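Local atomic coordinates of diaminobutyrate-pyruvate transaminase and L-2,4-diaminobutyrate decarboxylase (Vibrio parahaemolyticus, PDB entry 2QMA), a protein that probably uses pyridoxal 5'-phosphate to form and decarboxylate L-2,4-diaminobutyrate, this chain being its C-terminal, glutamate-decarboxylase-like domain. Residues I182-S187 against N343-L348; F279-A284 against V313-S318. One frame throughout, in Å; residues are numbered along the deposited sequence.

Contact 1: I182-S187 against N343-L348; sequences IADKLS and NFKFLL
Asp184, in the closing turns of helix 167-187, faces Phe346 on a short 3-10 segment, and the two backbones stay well apart, their CA atoms 9.3 Å from each other at the nearest pair. This is surface packing in the part of the chain built on the seven-stranded mixed sheet of fold type I pyridoxal-phosphate enzymes: the helix meets the loop that follows strand 334-338. Three side chains bridge the gap. Asp184 puts its CB 3.7 Å from Phe346 CE1, coming at the ring obliquely, while its CG lies at the ring edge, in plane. The carboxylate is turned 63° from the ring. With CG anti to the backbone N (chi1 178°), the carboxylate continues past CE1 and CZ toward the neighbouring lysine. Lys345 runs extended beyond CG, crossing Asp184 at about a right angle; its own CG sits 4.1 Å above the centre of the Phe346 ring, which places the lysine chain over one face. About one turn earlier on the same helix, Asp180 and Trp181 also touch Phe346. The ion pair is long, 3.9 Å between Asp184 OD2 and Lys345 NZ, and a water bridges the two charged groups, accepting from Lys345 NZ and donating to Asp184 OD1, 3.0 Å from each.

Contact 2: F279-A284 against V313-S318; sequences FIADMA and VERAHS
Arg315 reaches from the end of a short 3-10 turn to helix 277-287, where its CA is 6.7 Å from that of Ala281. Its side chain can be followed outward along the alanine. CB starts 4.2 Å from Ala281 CB. CG stands anti to the carbonyl carbon, and the chain then bends at chi3 (56°), with CD again 4.2 Å from Ala281 CB and NE at 3.8 Å from it. That bend lays the guanidinium over the methyl: Ala281 CB sits over the centre of one face, 3.4 Å above the plane, and is about equally close to CZ and NH2. The terminal nitrogens extend beyond the methyl to the carboxylate. At the tip, NH1 and NH2 both donate to a single oxygen, Asp282 OD1, each 2.9 Å away. This end-on, two-nitrogen grip keeps OD1 close to the guanidinium plane, yet the carboxylate is tilted 48° from it. NH1 comes to OD1 on the anti side, NH2 from above the carboxylate plane, and both from the same face. Sharing one acceptor bends the bonds, with an N-H...O angle of 139° for NH2. NH2 has a second anionic partner, Asp278 one turn earlier on the helix, so the positive end is probably well compensated by two carboxylates. Close by, His317 stacks on Trp290 and meets Trp181 edge-to-face. The salt bridge thus ties the helix of a beta-alpha-beta crossover, between parallel strands 258-265 and 290-295, to the loop leading into parallel strand 318-322, within the alpha/beta domain of fold type I pyridoxal-phosphate enzymes.

In the fold
Both contacts flank the same mixed sheet, their centres 18 Å apart and their nearest atoms about 5 Å apart, with contact 2 nested along the chain inside the loop that contact 1 closes. Each joins a helix to a loop next to a strand of that sheet, after 334-338 in contact 1 and before 318-322 in contact 2. Contact 1 lies at the surface and holds its charges loosely, relying on water and on an aromatic ring. Contact 2 is partly buried and rests on direct, charged bonding over a small aliphatic residue. Trp181 lies between the two, touching Phe346 in contact 1 and meeting the His317 ring of 313-318 edge-to-face. Neither reaches Lys325, the predicted cofactor lysine.

Contact 1: I182-S187 against N343-L348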
# COMPACT_ATOMS: atom_id res chain seq x y z
N ILE A 182 -6.26 0.09 25.75
CA ILE A 182 -5.92 -0.18 27.14
C ILE A 182 -5.76 1.14 27.91
O ILE A 182 -6.19 1.18 29.07
CB ILE A 182 -4.64 -1.03 27.32
CG1 ILE A 182 -4.53 -1.56 28.78
CG2 ILE A 182 -3.38 -0.24 26.97
CD1 ILE A 182 -5.70 -2.47 29.21
N ALA A 183 -5.14 2.17 27.29
CA ALA A 183 -5.06 3.49 27.96
C ALA A 183 -6.45 4.06 28.22
O ALA A 183 -6.71 4.72 29.26
CB ALA A 183 -4.19 4.51 27.19
N ASP A 184 -7.36 3.84 27.27
CA ASP A 184 -8.75 4.33 27.47
C ASP A 184 -9.40 3.56 28.63
O ASP A 184 -10.09 4.13 29.48
CB ASP A 184 -9.57 4.13 26.20
CG ASP A 184 -11.01 4.59 26.38
OD1 ASP A 184 -11.18 5.75 26.74
OD2 ASP A 184 -11.94 3.77 26.21
N LYS A 185 -9.19 2.26 28.65
CA LYS A 185 -9.80 1.42 29.71
C LYS A 185 -9.21 1.75 31.10
O LYS A 185 -9.96 1.98 32.05
CB LYS A 185 -9.65 -0.06 29.35
CG LYS A 185 -10.14 -1.05 30.40
CD LYS A 185 -9.41 -2.40 30.19
CE LYS A 185 -10.24 -3.36 29.36
NZ LYS A 185 -11.67 -3.47 29.77
N LEU A 186 -7.88 1.80 31.22
CA LEU A 186 -7.25 2.01 32.56
C LEU A 186 -7.45 3.42 33.17
O LEU A 186 -7.66 3.55 34.39
CB LEU A 186 -5.76 1.59 32.56
CG LEU A 186 -5.47 0.11 32.21
CD1 LEU A 186 -3.97 -0.24 32.25
CD2 LEU A 186 -6.27 -0.90 33.06
N SER A 187 -7.39 4.48 32.35
CA SER A 187 -7.38 5.84 32.87
C SER A 187 -8.14 6.83 31.98
O SER A 187 -7.99 8.06 32.12
CB SER A 187 -5.93 6.29 33.10
OG SER A 187 -5.18 6.22 31.89
N ASN A 343 -14.20 0.14 18.41
CA ASN A 343 -12.78 0.26 18.59
C ASN A 343 -12.06 1.10 17.50
O ASN A 343 -10.98 1.63 17.75
CB ASN A 343 -12.10 -1.12 18.78
CG ASN A 343 -12.44 -1.78 20.12
OD1 ASN A 343 -12.64 -3.01 20.21
ND2 ASN A 343 -12.47 -1.00 21.15
N PHE A 344 -12.66 1.22 16.32
CA PHE A 344 -12.15 2.09 15.26
C PHE A 344 -12.19 3.59 15.65
O PHE A 344 -11.53 4.40 15.01
CB PHE A 344 -12.89 1.86 13.91
CG PHE A 344 -12.46 0.63 13.17
CD1 PHE A 344 -11.12 0.29 13.10
CD2 PHE A 344 -13.39 -0.16 12.48
CE1 PHE A 344 -10.69 -0.83 12.40
CE2 PHE A 344 -12.97 -1.29 11.77
CZ PHE A 344 -11.62 -1.63 11.73
N LYS A 345 -12.96 3.94 16.70
CA LYS A 345 -13.09 5.31 17.20
C LYS A 345 -11.74 5.91 17.55
O LYS A 345 -11.58 7.12 17.45
CB LYS A 345 -14.04 5.40 18.42
CG LYS A 345 -13.39 4.99 19.74
CD LYS A 345 -14.38 4.71 20.84
CE LYS A 345 -13.67 4.02 22.02
NZ LYS A 345 -14.46 4.10 23.29
N PHE A 346 -10.79 5.06 17.97
CA PHE A 346 -9.42 5.50 18.28
C PHE A 346 -8.64 6.06 17.08
O PHE A 346 -7.73 6.87 17.26
CB PHE A 346 -8.62 4.38 18.98
CG PHE A 346 -9.26 3.91 20.28
CD1 PHE A 346 -9.52 4.82 21.31
CD2 PHE A 346 -9.60 2.57 20.46
CE1 PHE A 346 -10.11 4.41 22.52
CE2 PHE A 346 -10.17 2.14 21.65
CZ PHE A 346 -10.43 3.06 22.69
N LEU A 347 -9.04 5.65 15.87
CA LEU A 347 -8.38 6.04 14.61
C LEU A 347 -8.87 7.34 14.03
O LEU A 347 -8.32 7.82 13.04
CB LEU A 347 -8.63 4.97 13.54
CG LEU A 347 -7.96 3.62 13.62
CD1 LEU A 347 -8.76 2.65 12.78
CD2 LEU A 347 -6.51 3.66 13.15
N LEU A 348 -9.90 7.90 14.65
CA LEU A 348 -10.76 8.85 13.98
C LEU A 348 -10.55 10.26 14.53
O LEU A 348 -10.84 10.54 15.73
CB LEU A 348 -12.19 8.34 14.14
CG LEU A 348 -13.47 9.14 14.25
CD1 LEU A 348 -13.69 10.04 13.02
CD2 LEU A 348 -14.61 8.12 14.43
O HOH W 1 -13.96 5.98 25.61

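Contact 2: F279-A284 against V313-S318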
# COMPACT_ATOMS: atom_id res chain seq x y z
N PHE A 279 -7.56 -20.97 23.75
CA PHE A 279 -6.95 -20.75 25.09
C PHE A 279 -6.36 -19.34 25.25
O PHE A 279 -6.47 -18.73 26.32
CB PHE A 279 -5.84 -21.77 25.37
CG PHE A 279 -5.30 -21.68 26.75
CD1 PHE A 279 -5.96 -22.29 27.80
CD2 PHE A 279 -4.14 -20.95 27.01
CE1 PHE A 279 -5.45 -22.20 29.12
CE2 PHE A 279 -3.63 -20.86 28.28
CZ PHE A 279 -4.29 -21.50 29.36
N ILE A 280 -5.78 -18.82 24.18
CA ILE A 280 -5.25 -17.45 24.20
C ILE A 280 -6.44 -16.51 24.46
O ILE A 280 -6.35 -15.57 25.26
CB ILE A 280 -4.53 -17.14 22.92
CG1 ILE A 280 -3.23 -17.98 22.89
CG2 ILE A 280 -4.16 -15.63 22.84
CD1 ILE A 280 -2.45 -17.89 21.58
N ALA A 281 -7.58 -16.80 23.83
CA ALA A 281 -8.77 -15.96 24.00
C ALA A 281 -9.24 -16.03 25.44
O ALA A 281 -9.72 -15.03 26.02
CB ALA A 281 -9.92 -16.36 22.99
N ASP A 282 -9.10 -17.21 26.06
CA ASP A 282 -9.50 -17.35 27.47
C ASP A 282 -8.55 -16.62 28.37
O ASP A 282 -8.97 -16.12 29.39
CB ASP A 282 -9.57 -18.82 27.88
CG ASP A 282 -10.73 -19.57 27.21
OD1 ASP A 282 -11.77 -18.93 26.89
OD2 ASP A 282 -10.60 -20.78 27.03
N MSE A 283 -7.26 -16.61 28.02
CA MSE A 283 -6.26 -15.78 28.72
C MSE A 283 -6.62 -14.27 28.67
O MSE A 283 -6.53 -13.53 29.68
CB MSE A 283 -4.85 -16.05 28.15
CG MSE A 283 -4.27 -17.38 28.66
SE MSE A 283 -4.03 -17.54 30.60
CE MSE A 283 -5.61 -18.49 31.16
N ALA A 284 -7.04 -13.83 27.50
CA ALA A 284 -7.43 -12.45 27.27
C ALA A 284 -8.69 -12.11 28.10
O ALA A 284 -8.76 -11.02 28.67
CB ALA A 284 -7.66 -12.18 25.73
N VAL A 313 -10.59 -18.05 16.81
CA VAL A 313 -10.45 -16.86 15.92
C VAL A 313 -11.71 -16.03 15.98
O VAL A 313 -11.63 -14.79 15.96
CB VAL A 313 -10.04 -17.21 14.45
CG1 VAL A 313 -11.20 -17.82 13.69
CG2 VAL A 313 -9.53 -15.94 13.69
N GLU A 314 -12.89 -16.66 16.11
CA GLU A 314 -14.12 -15.85 16.13
C GLU A 314 -14.28 -14.89 17.35
O GLU A 314 -15.17 -14.03 17.35
CB GLU A 314 -15.39 -16.73 16.02
CG GLU A 314 -15.74 -17.57 17.28
CD GLU A 314 -14.74 -18.68 17.68
OE1 GLU A 314 -13.84 -19.11 16.85
OE2 GLU A 314 -14.90 -19.16 18.85
N ARG A 315 -13.46 -15.08 18.38
CA ARG A 315 -13.49 -14.30 19.61
C ARG A 315 -12.43 -13.18 19.67
O ARG A 315 -12.43 -12.39 20.63
CB ARG A 315 -13.28 -15.24 20.81
CG ARG A 315 -14.23 -16.49 20.82
CD ARG A 315 -13.77 -17.54 21.83
NE ARG A 315 -13.66 -16.96 23.15
CZ ARG A 315 -12.98 -17.49 24.16
NH1 ARG A 315 -12.98 -16.86 25.31
NH2 ARG A 315 -12.28 -18.63 24.01
N ALA A 316 -11.57 -13.10 18.63
CA ALA A 316 -10.47 -12.12 18.59
C ALA A 316 -10.98 -10.70 18.70
O ALA A 316 -12.05 -10.36 18.16
CB ALA A 316 -9.69 -12.26 17.28
N HIS A 317 -10.21 -9.84 19.34
CA HIS A 317 -10.50 -8.42 19.24
C HIS A 317 -10.18 -7.91 17.84
O HIS A 317 -10.89 -7.03 17.33
CB HIS A 317 -9.71 -7.57 20.23
CG HIS A 317 -10.14 -7.75 21.66
ND1 HIS A 317 -9.92 -8.92 22.36
CD2 HIS A 317 -10.75 -6.90 22.52
CE1 HIS A 317 -10.39 -8.78 23.59
NE2 HIS A 317 -10.89 -7.56 23.72
N SER A 318 -9.07 -8.42 17.26
CA SER A 318 -8.70 -8.03 15.90
C SER A 318 -8.07 -9.21 15.18
O SER A 318 -7.47 -10.08 15.84
CB SER A 318 -7.74 -6.84 15.92
OG SER A 318 -6.57 -7.09 16.69